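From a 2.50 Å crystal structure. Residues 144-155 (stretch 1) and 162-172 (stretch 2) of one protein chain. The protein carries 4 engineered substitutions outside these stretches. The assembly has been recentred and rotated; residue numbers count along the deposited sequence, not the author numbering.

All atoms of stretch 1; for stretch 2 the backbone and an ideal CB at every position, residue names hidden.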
# COMPACT_ATOMS: atom_id res chain seq x y z
N LEU A 144 24.61 -11.27 -1.11
CA LEU A 144 25.25 -12.20 -0.19
C LEU A 144 26.77 -12.01 -0.21
O LEU A 144 27.42 -12.04 0.83
CB LEU A 144 24.91 -13.65 -0.57
CG LEU A 144 23.84 -14.36 0.27
CD1 LEU A 144 22.59 -13.52 0.38
CD2 LEU A 144 23.52 -15.72 -0.32
N LEU A 145 27.31 -11.83 -1.41
CA LEU A 145 28.75 -11.65 -1.57
C LEU A 145 29.22 -10.32 -1.00
O LEU A 145 30.34 -10.21 -0.51
CB LEU A 145 29.14 -11.76 -3.05
CG LEU A 145 28.77 -13.07 -3.74
CD1 LEU A 145 29.16 -13.03 -5.21
CD2 LEU A 145 29.43 -14.25 -3.04
N ASP A 146 28.35 -9.31 -1.06
CA ASP A 146 28.68 -7.99 -0.53
C ASP A 146 28.73 -8.02 1.00
O ASP A 146 29.56 -7.35 1.61
CB ASP A 146 27.67 -6.95 -1.00
CG ASP A 146 28.05 -5.54 -0.59
OD1 ASP A 146 27.71 -5.14 0.55
OD2 ASP A 146 28.69 -4.83 -1.40
N VAL A 147 27.84 -8.80 1.60
CA VAL A 147 27.81 -8.94 3.05
C VAL A 147 29.07 -9.64 3.55
O VAL A 147 29.76 -9.13 4.44
CB VAL A 147 26.58 -9.73 3.52
CG1 VAL A 147 26.70 -10.08 5.00
CG2 VAL A 147 25.31 -8.94 3.26
N MET A 148 29.37 -10.80 2.97
CA MET A 148 30.57 -11.55 3.33
C MET A 148 31.84 -10.76 3.01
O MET A 148 32.86 -10.92 3.67
CB MET A 148 30.60 -12.90 2.61
CG MET A 148 29.66 -13.94 3.20
SD MET A 148 29.69 -15.52 2.34
CE MET A 148 28.87 -15.08 0.81
N GLY A 149 31.75 -9.89 2.01
CA GLY A 149 32.87 -9.05 1.63
C GLY A 149 33.28 -8.07 2.72
O GLY A 149 34.44 -7.69 2.82
N ARG A 150 32.31 -7.68 3.54
CA ARG A 150 32.58 -6.75 4.64
C ARG A 150 33.31 -7.44 5.78
O ARG A 150 33.88 -6.78 6.65
CB ARG A 150 31.28 -6.14 5.16
CG ARG A 150 30.47 -5.40 4.11
CD ARG A 150 29.64 -4.31 4.75
NE ARG A 150 28.57 -3.84 3.88
CZ ARG A 150 27.77 -2.82 4.17
NH1 ARG A 150 27.92 -2.16 5.31
NH2 ARG A 150 26.81 -2.46 3.32
N PHE A 151 33.28 -8.77 5.78
CA PHE A 151 33.98 -9.55 6.80
C PHE A 151 35.37 -9.96 6.32
O PHE A 151 36.09 -10.67 7.01
CB PHE A 151 33.17 -10.79 7.18
CG PHE A 151 31.90 -10.49 7.94
CD1 PHE A 151 30.74 -10.14 7.26
CD2 PHE A 151 31.87 -10.57 9.32
CE1 PHE A 151 29.58 -9.86 7.95
CE2 PHE A 151 30.70 -10.29 10.02
CZ PHE A 151 29.56 -9.94 9.33
N GLY A 152 35.73 -9.51 5.12
CA GLY A 152 37.06 -9.76 4.59
C GLY A 152 37.13 -10.84 3.52
O GLY A 152 38.22 -11.20 3.07
N VAL A 153 35.98 -11.36 3.12
CA VAL A 153 35.93 -12.40 2.09
C VAL A 153 36.18 -11.83 0.70
O VAL A 153 35.53 -10.86 0.29
CB VAL A 153 34.59 -13.16 2.11
CG1 VAL A 153 34.51 -14.14 0.95
CG2 VAL A 153 34.40 -13.88 3.43
N THR A 154 37.12 -12.42 -0.02
CA THR A 154 37.46 -11.98 -1.37
C THR A 154 36.78 -12.87 -2.42
O THR A 154 36.71 -14.09 -2.25
CB THR A 154 38.99 -11.99 -1.60
OG1 THR A 154 39.62 -11.16 -0.62
CG2 THR A 154 39.34 -11.48 -2.99
N THR A 155 36.29 -12.25 -3.48
CA THR A 155 35.61 -12.99 -4.54
C THR A 155 36.33 -12.85 -5.88
O THR A 155 36.93 -11.82 -6.17
CB THR A 155 34.17 -12.49 -4.74
OG1 THR A 155 34.18 -11.17 -5.30
CG2 THR A 155 33.42 -12.47 -3.42
N UNK A 162 30.34 -18.75 -12.05
CA UNK A 162 30.66 -19.25 -10.72
C UNK A 162 31.60 -18.30 -10.00
O UNK A 162 32.37 -17.57 -10.63
CB UNK A 162 31.28 -20.65 -10.81
N UNK A 163 31.54 -18.30 -8.67
CA UNK A 163 32.37 -17.41 -7.87
C UNK A 163 33.19 -18.20 -6.85
O UNK A 163 32.67 -19.08 -6.16
CB UNK A 163 31.50 -16.37 -7.16
N UNK A 164 34.48 -17.89 -6.76
CA UNK A 164 35.36 -18.51 -5.78
C UNK A 164 35.57 -17.57 -4.60
O UNK A 164 36.05 -16.45 -4.76
CB UNK A 164 36.70 -18.88 -6.42
N UNK A 165 35.21 -18.03 -3.40
CA UNK A 165 35.36 -17.22 -2.20
C UNK A 165 36.65 -17.56 -1.47
O UNK A 165 37.02 -18.73 -1.36
CB UNK A 165 34.16 -17.42 -1.27
N UNK A 166 37.34 -16.54 -0.97
CA UNK A 166 38.57 -16.73 -0.21
C UNK A 166 38.60 -15.82 1.02
O UNK A 166 38.15 -14.68 0.96
CB UNK A 166 39.79 -16.46 -1.10
N UNK A 167 39.13 -16.34 2.12
CA UNK A 167 39.22 -15.57 3.36
C UNK A 167 40.28 -16.14 4.29
O UNK A 167 40.06 -17.15 4.95
CB UNK A 167 37.86 -15.54 4.07
N UNK A 168 41.44 -15.48 4.35
CA UNK A 168 42.50 -15.88 5.26
C UNK A 168 42.10 -15.63 6.71
O UNK A 168 42.37 -16.44 7.60
CB UNK A 168 43.79 -15.13 4.93
N UNK A 169 41.45 -14.49 6.94
CA UNK A 169 40.95 -14.15 8.27
C UNK A 169 39.68 -13.32 8.17
O UNK A 169 39.56 -12.44 7.32
CB UNK A 169 42.01 -13.39 9.07
N UNK A 170 38.72 -13.62 9.04
CA UNK A 170 37.47 -12.89 9.07
C UNK A 170 37.53 -11.78 10.12
O UNK A 170 38.08 -11.98 11.21
CB UNK A 170 36.30 -13.84 9.35
N UNK A 171 36.98 -10.62 9.79
CA UNK A 171 36.98 -9.48 10.70
C UNK A 171 35.56 -8.99 10.95
O UNK A 171 34.74 -8.98 10.04
CB UNK A 171 37.84 -8.35 10.14
N UNK A 172 35.28 -8.58 12.20
CA UNK A 172 33.95 -8.07 12.56
C UNK A 172 33.66 -6.75 11.86
O UNK A 172 34.58 -6.11 11.33
CB UNK A 172 33.84 -7.89 14.08

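Stretch 1 leaves its helix through a turn at G149 to G152, and T154 and T155 then run antiparallel to the strand of stretch 2. At position 162 nothing of stretch 1 lies within 5.5 Å of the ideal CB, so these atoms set no preference; the residue is S162, which makes no contact here.

At position 163 the CA-to-CB bond points toward stretch 1, with L145 CD1 4.5 Å from the ideal CB and T155 CB a little farther off. The extended backbone and apolar neighbours suit valine, isoleucine or leucine. The residue is V163, whose CG1 lies 3.7 Å from T155 CB and whose CG2 lies 4.1 Å from L145 CD1, so that it touches both helix and strand.

Position 164 points sideways, into space that stretch 1 leaves open, and many side chains, polar ones included, would fit. It is D164, whose side chain leads away; its backbone stays engaged, with O accepting a CA-H...O contact from T155 CA at 3.5 Å.

Position 165 pairs with T155, and its side chain leaves the sheet on the same face as that of T155. The ideal CB is 4.0 Å from V153 CG1, and the side chains of L145 and M148 lie beyond, a greasy pocket deep enough for leucine, isoleucine or methionine. L165 fills it: CD2 packs 3.7 Å from L145 CD2 and 3.6 Å from T155 CG2, while CD1 reaches M148 CE at 3.8 Å.

Position 166 forms the hydrogen-bonded pair with T154, both side chains on the other face of the sheet. Its backbone O accepts from T154 N at 2.7 Å, and its N donates to T154 O at 2.8 Å. With T154 O 4.1 Å from the ideal CB of position 166, a short hydroxyl side chain could add a bond, although a beta-branched aliphatic one would also suit the strand. The residue is T166; in the p rotamer its OG1 donates to T154 O at 3.2 Å, giving this oxygen a second donor.

At position 167 V153 CG2 is 3.9 Å from the ideal CB, which favours something small or apolar. A167 meets this methyl with its CB alone.

Positions 168 and 169 have nothing of stretch 1 near their ideal CB atoms, and long polar side chains are plausible at both. They are Q168 and R169.

At position 170 the ideal CB is 3.9 Å from F151 O, and V153 offers an apolar surface to a side chain long enough to reach it; leucine or methionine would serve. L170 does so, CD2 lying 3.8 Å from V153 CG2.

Position 171 is tied to stretch 1 through its backbone, whose N donates to F151 O at 2.9 Å. A CB directed sideways leaves room for several residues, beta-branched or polar. T171 OG1 is hydrogen-bonded to water 1 at 2.6 Å; the same water lies 2.5 Å from R150 O, within hydrogen-bonding distance, and so links the stretches.

Position 172 points away, and its phi of -66° permits proline; P172 occupies it, and P172 O lies 3.0 Å from the same water 1.

Stretch 2 (162-172) SVDLTAQRLTP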
# COMPACT_ATOMS: atom_id res chain seq x y z
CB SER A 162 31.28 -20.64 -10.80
OG SER A 162 30.37 -21.56 -11.39
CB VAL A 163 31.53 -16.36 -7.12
CG1 VAL A 163 32.43 -15.32 -6.47
CG2 VAL A 163 30.55 -15.69 -8.07
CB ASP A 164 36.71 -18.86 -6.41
CG ASP A 164 36.60 -20.00 -7.40
OD1 ASP A 164 35.79 -20.92 -7.17
OD2 ASP A 164 37.33 -19.98 -8.42
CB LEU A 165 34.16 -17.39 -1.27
CG LEU A 165 32.76 -17.18 -1.85
CD1 LEU A 165 31.73 -17.05 -0.74
CD2 LEU A 165 32.72 -15.96 -2.76
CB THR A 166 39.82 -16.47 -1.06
OG1 THR A 166 39.65 -15.25 -1.80
CG2 THR A 166 40.06 -17.61 -2.03
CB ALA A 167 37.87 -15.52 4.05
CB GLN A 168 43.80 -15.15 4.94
CG GLN A 168 44.74 -15.94 4.05
CD GLN A 168 45.10 -17.29 4.65
OE1 GLN A 168 44.58 -18.33 4.22
NE2 GLN A 168 45.98 -17.29 5.63
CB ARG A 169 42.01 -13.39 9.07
CG ARG A 169 42.42 -12.06 8.47
CD ARG A 169 43.18 -11.20 9.47
NE ARG A 169 43.43 -9.86 8.95
CZ ARG A 169 43.24 -8.74 9.64
NH1 ARG A 169 42.81 -8.80 10.89
NH2 ARG A 169 43.49 -7.57 9.08
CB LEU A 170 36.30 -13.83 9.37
CG LEU A 170 36.09 -14.95 8.35
CD1 LEU A 170 34.96 -15.87 8.80
CD2 LEU A 170 35.79 -14.38 6.97
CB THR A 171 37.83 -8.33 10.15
OG1 THR A 171 37.35 -7.95 8.85
CG2 THR A 171 39.29 -8.74 10.04
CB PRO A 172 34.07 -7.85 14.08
CG PRO A 172 35.53 -7.64 14.31
CD PRO A 172 36.21 -8.56 13.34
O HOH W 1 35.44 -6.20 8.49
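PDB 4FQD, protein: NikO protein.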